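Local coordinates for hypothetical protein SpyM3_0169 (Streptococcus pyogenes, PDB 1PG6) that is of unknown function but belongs to the AIM24 (mitochondrial biogenesis) family of the cupin clan and binds calcium ions in the crystal, at residues Gly109-Arg114 with His217-Ile222. Residues are numbered along the deposited sequence; the frame is centred on the assembly and turned at random.
Sequences GEKQYR and HGEIYI
Lys111 and Glu219 meet in a salt bridge in which NZ of Lys111 donates to OE1 of Glu219 at 2.8 Å. NZ meets the syn lone pair of OE1, yet it remains 4.1 Å from OE2 of Glu219, so a single oxygen takes the bond. Two bends of the lysine chain, chi3 67° and chi4 72°, turn NZ onto that oxygen; the two side chains cross at about a right angle. OE1 accepts twice, because a water also donates to it, the water oxygen 2.8 Å from Glu219 OE1. The same water reaches the OH of Tyr113 at 2.7 Å and the OH of Tyr221 at 3.0 Å, lying in the plane of both rings. The two rings meet obliquely, CE2 of Tyr113 lying 4.2 Å from CE2 of Tyr221, at the edge of the Tyr221 ring, and Leu106 of strand 103-108 touches both. In the turn before strand 113-116, Gln112 NE2 has two acceptors, Gly109 O at 3.1 Å with an N-H...O angle of 150° and Gly154 O, while Gln112 OE1 is hydrogen-bonded to Thr152 OG1. Strand 183-187 lies between the two strands in their antiparallel sheet, and the nearest CA atoms, those of Tyr113 and Glu219, are 9.1 Å apart; the contact therefore spans a middle strand through side chains and water. Lys111 NZ also forms a salt bridge with Glu189 OE2, so it has two carboxylate partners, which would be expected to stabilise its charged form, while the shared water ties both phenols to that ion pair.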
loop_
_atom_site.group_PDB
_atom_site.type_symbol
_atom_site.label_atom_id
_atom_site.label_comp_id
_atom_site.label_asym_id
_atom_site.label_seq_id
_atom_site.Cartn_x
_atom_site.Cartn_y
_atom_site.Cartn_z
ATOM N N GLY A 109 1.382 2.363 16.028
ATOM C CA GLY A 109 1.029 2.629 17.411
ATOM C C GLY A 109 0.995 4.128 17.610
ATOM O O GLY A 109 0.032 4.783 17.218
ATOM N N GLU A 110 2.050 4.667 18.212
ATOM C CA GLU A 110 2.148 6.100 18.438
ATOM C C GLU A 110 2.246 6.752 17.070
ATOM O O GLU A 110 1.921 7.925 16.898
ATOM C CB GLU A 110 3.395 6.434 19.260
ATOM C CG GLU A 110 3.481 5.735 20.611
ATOM C CD GLU A 110 4.609 6.277 21.469
ATOM O OE1 GLU A 110 4.898 5.682 22.530
ATOM O OE2 GLU A 110 5.205 7.306 21.084
ATOM N N LYS A 111 2.712 5.976 16.096
ATOM C CA LYS A 111 2.841 6.469 14.732
ATOM C C LYS A 111 1.944 5.659 13.803
ATOM O O LYS A 111 1.767 4.454 13.985
ATOM C CB LYS A 111 4.302 6.377 14.271
ATOM C CG LYS A 111 5.254 7.266 15.066
ATOM C CD LYS A 111 6.698 7.118 14.606
ATOM C CE LYS A 111 6.916 7.658 13.194
ATOM N NZ LYS A 111 6.856 9.147 13.128
ATOM N N GLN A 112 1.360 6.342 12.826
ATOM C CA GLN A 112 0.494 5.713 11.843
ATOM C C GLN A 112 0.903 6.278 10.500
ATOM O O GLN A 112 1.635 7.266 10.436
ATOM C CB GLN A 112 -0.980 6.027 12.110
ATOM C CG GLN A 112 -1.528 5.465 13.419
ATOM C CD GLN A 112 -1.416 3.953 13.515
ATOM O OE1 GLN A 112 -1.545 3.241 12.521
ATOM N NE2 GLN A 112 -1.195 3.455 14.726
ATOM N N TYR A 113 0.425 5.663 9.425
ATOM C CA TYR A 113 0.792 6.108 8.089
ATOM C C TYR A 113 -0.345 6.086 7.087
ATOM O O TYR A 113 -1.363 5.426 7.291
ATOM C CB TYR A 113 1.919 5.226 7.538
ATOM C CG TYR A 113 3.167 5.190 8.391
ATOM C CD1 TYR A 113 3.264 4.336 9.495
ATOM C CD2 TYR A 113 4.230 6.052 8.128
ATOM C CE1 TYR A 113 4.388 4.349 10.319
ATOM C CE2 TYR A 113 5.356 6.075 8.946
ATOM C CZ TYR A 113 5.429 5.229 10.036
ATOM O OH TYR A 113 6.525 5.290 10.861
ATOM N N ARG A 114 -0.145 6.822 5.999
ATOM C CA ARG A 114 -1.079 6.868 4.892
ATOM C C ARG A 114 -0.253 6.308 3.730
ATOM O O ARG A 114 0.972 6.480 3.693
ATOM C CB ARG A 114 -1.520 8.306 4.589
ATOM C CG ARG A 114 -2.220 9.011 5.754
ATOM C CD ARG A 114 -2.850 10.321 5.295
ATOM N NE ARG A 114 -3.166 11.235 6.401
ATOM C CZ ARG A 114 -4.250 11.155 7.168
ATOM N NH1 ARG A 114 -5.150 10.200 6.968
ATOM N NH2 ARG A 114 -4.438 12.040 8.136
ATOM N N HIS A 217 5.546 17.773 10.560
ATOM C CA HIS A 217 6.589 16.881 11.049
ATOM C C HIS A 217 6.227 15.431 10.761
ATOM O O HIS A 217 5.106 14.997 11.025
ATOM C CB HIS A 217 6.779 17.047 12.560
ATOM C CG HIS A 217 7.207 18.419 12.972
ATOM N ND1 HIS A 217 6.363 19.509 12.927
ATOM C CD2 HIS A 217 8.392 18.879 13.435
ATOM C CE1 HIS A 217 7.011 20.580 13.347
ATOM N NE2 HIS A 217 8.244 20.226 13.661
ATOM N N GLY A 218 7.185 14.678 10.232
ATOM C CA GLY A 218 6.933 13.282 9.925
ATOM C C GLY A 218 7.838 12.744 8.832
ATOM O O GLY A 218 8.682 13.468 8.302
ATOM N N GLU A 219 7.669 11.469 8.496
ATOM C CA GLU A 219 8.487 10.853 7.455
ATOM C C GLU A 219 7.722 10.665 6.152
ATOM O O GLU A 219 6.509 10.463 6.145
ATOM C CB GLU A 219 9.023 9.496 7.923
ATOM C CG GLU A 219 9.990 9.559 9.096
ATOM C CD GLU A 219 9.330 10.009 10.381
ATOM O OE1 GLU A 219 8.319 9.384 10.776
ATOM O OE2 GLU A 219 9.825 10.979 10.997
ATOM N N ILE A 220 8.452 10.745 5.047
ATOM C CA ILE A 220 7.879 10.559 3.722
ATOM C C ILE A 220 8.752 9.513 3.041
ATOM O O ILE A 220 9.964 9.684 2.960
ATOM C CB ILE A 220 7.944 11.856 2.889
ATOM C CG1 ILE A 220 7.109 12.950 3.558
ATOM C CG2 ILE A 220 7.444 11.593 1.479
ATOM C CD1 ILE A 220 7.382 14.330 3.005
ATOM N N TYR A 221 8.147 8.424 2.579
ATOM C CA TYR A 221 8.903 7.387 1.888
ATOM C C TYR A 221 8.619 7.516 0.411
ATOM O O TYR A 221 7.470 7.430 -0.019
ATOM C CB TYR A 221 8.499 5.996 2.383
ATOM C CG TYR A 221 8.918 5.746 3.804
ATOM C CD1 TYR A 221 10.170 5.202 4.100
ATOM C CD2 TYR A 221 8.094 6.121 4.864
ATOM C CE1 TYR A 221 10.591 5.042 5.420
ATOM C CE2 TYR A 221 8.510 5.964 6.185
ATOM C CZ TYR A 221 9.749 5.431 6.455
ATOM O OH TYR A 221 10.154 5.305 7.768
ATOM N N ILE A 222 9.658 7.761 -0.370
ATOM C CA ILE A 222 9.466 7.880 -1.803
ATOM C C ILE A 222 10.149 6.720 -2.503
ATOM O O ILE A 222 11.007 6.051 -1.924
ATOM C CB ILE A 222 10.032 9.201 -2.354
ATOM C CG1 ILE A 222 11.538 9.269 -2.117
ATOM C CG2 ILE A 222 9.336 10.381 -1.688
ATOM C CD1 ILE A 222 12.217 10.407 -2.850
HETATM O O HOH W 1 8.462 6.789 9.800
#